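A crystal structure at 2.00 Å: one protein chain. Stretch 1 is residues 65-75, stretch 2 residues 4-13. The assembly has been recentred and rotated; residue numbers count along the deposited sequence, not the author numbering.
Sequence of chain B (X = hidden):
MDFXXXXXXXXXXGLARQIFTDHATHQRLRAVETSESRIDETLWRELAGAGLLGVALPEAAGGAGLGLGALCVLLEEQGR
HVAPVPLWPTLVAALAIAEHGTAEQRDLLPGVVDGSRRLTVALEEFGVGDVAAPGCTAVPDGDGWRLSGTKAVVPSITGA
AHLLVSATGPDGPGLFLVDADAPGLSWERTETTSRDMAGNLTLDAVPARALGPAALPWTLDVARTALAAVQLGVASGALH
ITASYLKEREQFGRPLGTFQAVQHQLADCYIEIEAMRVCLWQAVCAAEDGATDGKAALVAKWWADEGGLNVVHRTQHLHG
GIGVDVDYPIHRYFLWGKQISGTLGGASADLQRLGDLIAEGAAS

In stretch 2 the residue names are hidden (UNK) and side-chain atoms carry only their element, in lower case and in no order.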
# COMPACT_ATOMS: atom_id res chain seq x y z
N GLY B 65 15.71 -22.63 -31.60
CA GLY B 65 14.88 -23.56 -30.84
C GLY B 65 14.96 -23.40 -29.33
O GLY B 65 14.81 -24.39 -28.61
N LEU B 66 15.19 -22.20 -28.83
CA LEU B 66 15.34 -22.00 -27.39
C LEU B 66 14.08 -21.49 -26.69
O LEU B 66 14.12 -21.27 -25.46
CB LEU B 66 16.52 -21.05 -27.12
CG LEU B 66 17.84 -21.65 -27.60
CD1 LEU B 66 19.00 -20.74 -27.24
CD2 LEU B 66 18.06 -23.02 -26.98
N GLY B 67 12.98 -21.28 -27.41
CA GLY B 67 11.67 -21.17 -26.77
C GLY B 67 11.44 -19.92 -25.92
O GLY B 67 12.04 -18.85 -26.10
N LEU B 68 10.50 -20.07 -24.98
CA LEU B 68 9.98 -18.91 -24.26
C LEU B 68 11.04 -18.29 -23.37
O LEU B 68 11.09 -17.07 -23.24
CB LEU B 68 8.72 -19.32 -23.48
CG LEU B 68 7.98 -18.22 -22.70
CD1 LEU B 68 7.47 -17.04 -23.56
CD2 LEU B 68 6.84 -18.84 -21.87
N GLY B 69 11.94 -19.11 -22.80
CA GLY B 69 13.02 -18.57 -21.97
C GLY B 69 13.91 -17.59 -22.71
O GLY B 69 14.24 -16.50 -22.19
N ALA B 70 14.35 -17.97 -23.91
CA ALA B 70 15.17 -17.06 -24.71
C ALA B 70 14.38 -15.80 -25.05
O ALA B 70 14.92 -14.68 -25.02
CB ALA B 70 15.67 -17.75 -25.99
N LEU B 71 13.10 -15.96 -25.40
CA LEU B 71 12.29 -14.79 -25.69
C LEU B 71 12.26 -13.86 -24.48
O LEU B 71 12.47 -12.64 -24.61
CB LEU B 71 10.87 -15.21 -26.07
CG LEU B 71 9.96 -13.98 -26.27
CD1 LEU B 71 10.53 -13.02 -27.34
CD2 LEU B 71 8.49 -14.39 -26.56
N CYS B 72 12.09 -14.42 -23.29
CA CYS B 72 12.00 -13.56 -22.10
C CYS B 72 13.34 -12.87 -21.81
O CYS B 72 13.36 -11.72 -21.35
CB CYS B 72 11.53 -14.38 -20.91
SG CYS B 72 9.72 -14.78 -21.05
N VAL B 73 14.46 -13.54 -22.08
CA VAL B 73 15.76 -12.90 -21.88
C VAL B 73 15.90 -11.72 -22.83
O VAL B 73 16.30 -10.62 -22.43
CB VAL B 73 16.90 -13.93 -22.07
CG1 VAL B 73 18.27 -13.27 -22.13
CG2 VAL B 73 16.88 -14.92 -20.93
N LEU B 74 15.51 -11.92 -24.09
CA LEU B 74 15.57 -10.83 -25.06
C LEU B 74 14.62 -9.68 -24.68
O LEU B 74 14.98 -8.51 -24.80
CB LEU B 74 15.23 -11.35 -26.45
CG LEU B 74 15.12 -10.32 -27.58
CD1 LEU B 74 16.50 -9.65 -27.90
CD2 LEU B 74 14.52 -10.97 -28.84
N LEU B 75 13.38 -10.00 -24.27
CA LEU B 75 12.42 -8.95 -23.92
C LEU B 75 12.85 -8.17 -22.70
O LEU B 75 12.54 -6.97 -22.57
CB LEU B 75 11.01 -9.56 -23.68
CG LEU B 75 10.36 -10.13 -24.96
CD1 LEU B 75 8.95 -10.70 -24.69
CD2 LEU B 75 10.35 -9.07 -26.10
N UNK B 4 26.33 -24.82 -22.16
CA UNK B 4 25.04 -25.22 -21.60
C UNK B 4 23.93 -24.23 -22.01
O UNK B 4 24.19 -23.25 -22.71
c UNK B 4 25.12 -25.31 -20.07
o UNK B 4 23.99 -26.03 -19.57
c UNK B 4 25.17 -23.92 -19.44
N UNK B 5 22.69 -24.50 -21.58
CA UNK B 5 21.58 -23.62 -21.92
C UNK B 5 21.72 -22.25 -21.26
O UNK B 5 21.47 -21.21 -21.88
c UNK B 5 17.84 -23.90 -20.89
c UNK B 5 20.25 -24.26 -21.53
c UNK B 5 18.66 -23.23 -23.16
c UNK B 5 19.02 -23.37 -21.69
N UNK B 6 22.11 -22.23 -19.98
CA UNK B 6 22.32 -20.96 -19.31
C UNK B 6 23.41 -20.14 -19.97
O UNK B 6 23.29 -18.92 -20.09
N UNK B 7 24.48 -20.80 -20.41
CA UNK B 7 25.56 -20.09 -21.09
C UNK B 7 25.09 -19.48 -22.41
O UNK B 7 25.49 -18.37 -22.76
o UNK B 7 27.80 -24.03 -20.30
o UNK B 7 29.37 -22.54 -20.72
c UNK B 7 26.73 -21.03 -21.34
c UNK B 7 27.20 -21.75 -20.09
c UNK B 7 28.20 -22.85 -20.39
N UNK B 8 24.23 -20.20 -23.14
CA UNK B 8 23.64 -19.65 -24.35
C UNK B 8 22.74 -18.46 -24.03
O UNK B 8 22.74 -17.47 -24.76
o UNK B 8 22.02 -22.90 -26.84
c UNK B 8 23.60 -22.03 -25.28
o UNK B 8 22.74 -24.26 -25.29
c UNK B 8 22.72 -23.14 -25.84
c UNK B 8 22.85 -20.71 -25.10
N UNK B 9 21.97 -18.56 -22.95
CA UNK B 9 21.11 -17.44 -22.55
C UNK B 9 21.94 -16.24 -22.07
O UNK B 9 21.57 -15.09 -22.32
c UNK B 9 20.11 -17.91 -21.48
c UNK B 9 18.29 -18.25 -23.21
c UNK B 9 18.04 -19.30 -20.99
c UNK B 9 19.03 -18.86 -22.04
N UNK B 10 23.08 -16.49 -21.43
CA UNK B 10 23.99 -15.40 -21.10
C UNK B 10 24.56 -14.75 -22.36
O UNK B 10 24.58 -13.52 -22.49
o UNK B 10 24.57 -16.35 -18.97
c UNK B 10 26.14 -14.85 -19.97
c UNK B 10 25.12 -15.93 -20.22
N UNK B 11 25.06 -15.56 -23.30
CA UNK B 11 25.49 -15.01 -24.58
C UNK B 11 24.37 -14.22 -25.24
O UNK B 11 24.58 -13.11 -25.74
o UNK B 11 28.35 -18.96 -25.33
c UNK B 11 25.98 -16.14 -25.50
c UNK B 11 27.05 -17.00 -24.86
c UNK B 11 27.64 -18.05 -25.81
o UNK B 11 27.39 -17.96 -27.04
N UNK B 12 23.16 -14.79 -25.27
CA UNK B 12 22.02 -14.07 -25.82
C UNK B 12 21.89 -12.69 -25.17
O UNK B 12 21.75 -11.67 -25.85
c UNK B 12 18.90 -13.26 -25.84
c UNK B 12 20.75 -14.89 -25.58
c UNK B 12 18.48 -15.67 -26.02
c UNK B 12 19.45 -14.56 -26.31
N UNK B 13 21.96 -12.66 -23.85
CA UNK B 13 21.74 -11.42 -23.12
C UNK B 13 22.81 -10.37 -23.45
O UNK B 13 22.49 -9.19 -23.67
n UNK B 13 22.59 -11.33 -18.72
c UNK B 13 21.71 -11.75 -21.63
c UNK B 13 21.55 -10.55 -20.76
o UNK B 13 20.40 -10.90 -18.71
c UNK B 13 21.46 -10.94 -19.30

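Position 4 has three side-chain atoms, a carbon that carries one oxygen and one carbon, and it reaches nothing on stretch 1. That branched hydroxyl pattern is Thr4, whose O accepts the backbone hydrogen bond from N of position 8 at 3.1 Å.

Position 5 has four carbons, forked at the second, and the end of the chain comes near Leu66 although its CA-to-CB bond points sideways. It is Leu5, with CD1 lying 3.9 Å from Leu66 CD2.

Position 6 has no side-chain atoms and touches nothing across the gap; it is Gly6.

Position 7 carries three carbons, the third bearing two oxygens, and stays out of reach of stretch 1. A carboxylate at that length makes it Glu7.

Position 8 has the same composition, but its CB points toward stretch 1 and one oxygen approaches a methyl of Leu66. This is Glu8; OE1 lies 3.7 Å from Leu66 CD1, so the acid packs against a hydrocarbon and finds no polar partner there.

Position 9 has four carbons forked at the second, directed at Ala70, with Gly69 and Val73 also in reach. It is Leu9: CD2 sits 3.7 Å from Ala70 CA and 3.9 Å from Ala70 CB, so it rests against both backbone and methyl.

Position 10 shows one carbon bearing an oxygen and a carbon, and it points away. It is Thr10, whose OG1 turns back on its own helix and donates to Gly6 O at 3.1 Å.

Position 11, three carbons ending in two oxygens, touches nothing on stretch 1 and is Glu11.

Position 12 again has four carbons forked at the second, now buried among Ala70, Val73 and Leu74. It is Leu12; CD1 lies 3.5 Å from Ala70 CB, and CD2 3.8 Å from Val73 CG1.

Position 13 has three carbons, the third with one oxygen and one nitrogen, and its CB lies 3.8 Å from Val73 CG1; this amide is Gln13.

The contact works by apolar packing, with no hydrogen bond between the stretches. The helices run in broadly the same direction, 30° apart, their axes 9.5 Å apart at closest approach. Leu5, Leu9 and Leu12, spaced four and then three residues apart, supply a leucine stripe; Leu66, Ala70 and Val73 answer with the same spacing. Small Ala70 receives Leu9 and Leu12 where the backbones come close, its CA 6.3 Å from Leu9 CA, while Val73 fills space beside them. Charged and polar side chains lie mostly outside this seam, which buries 398 Å² in total.

Stretch 2, residues 4-13: TLGEELTELQ
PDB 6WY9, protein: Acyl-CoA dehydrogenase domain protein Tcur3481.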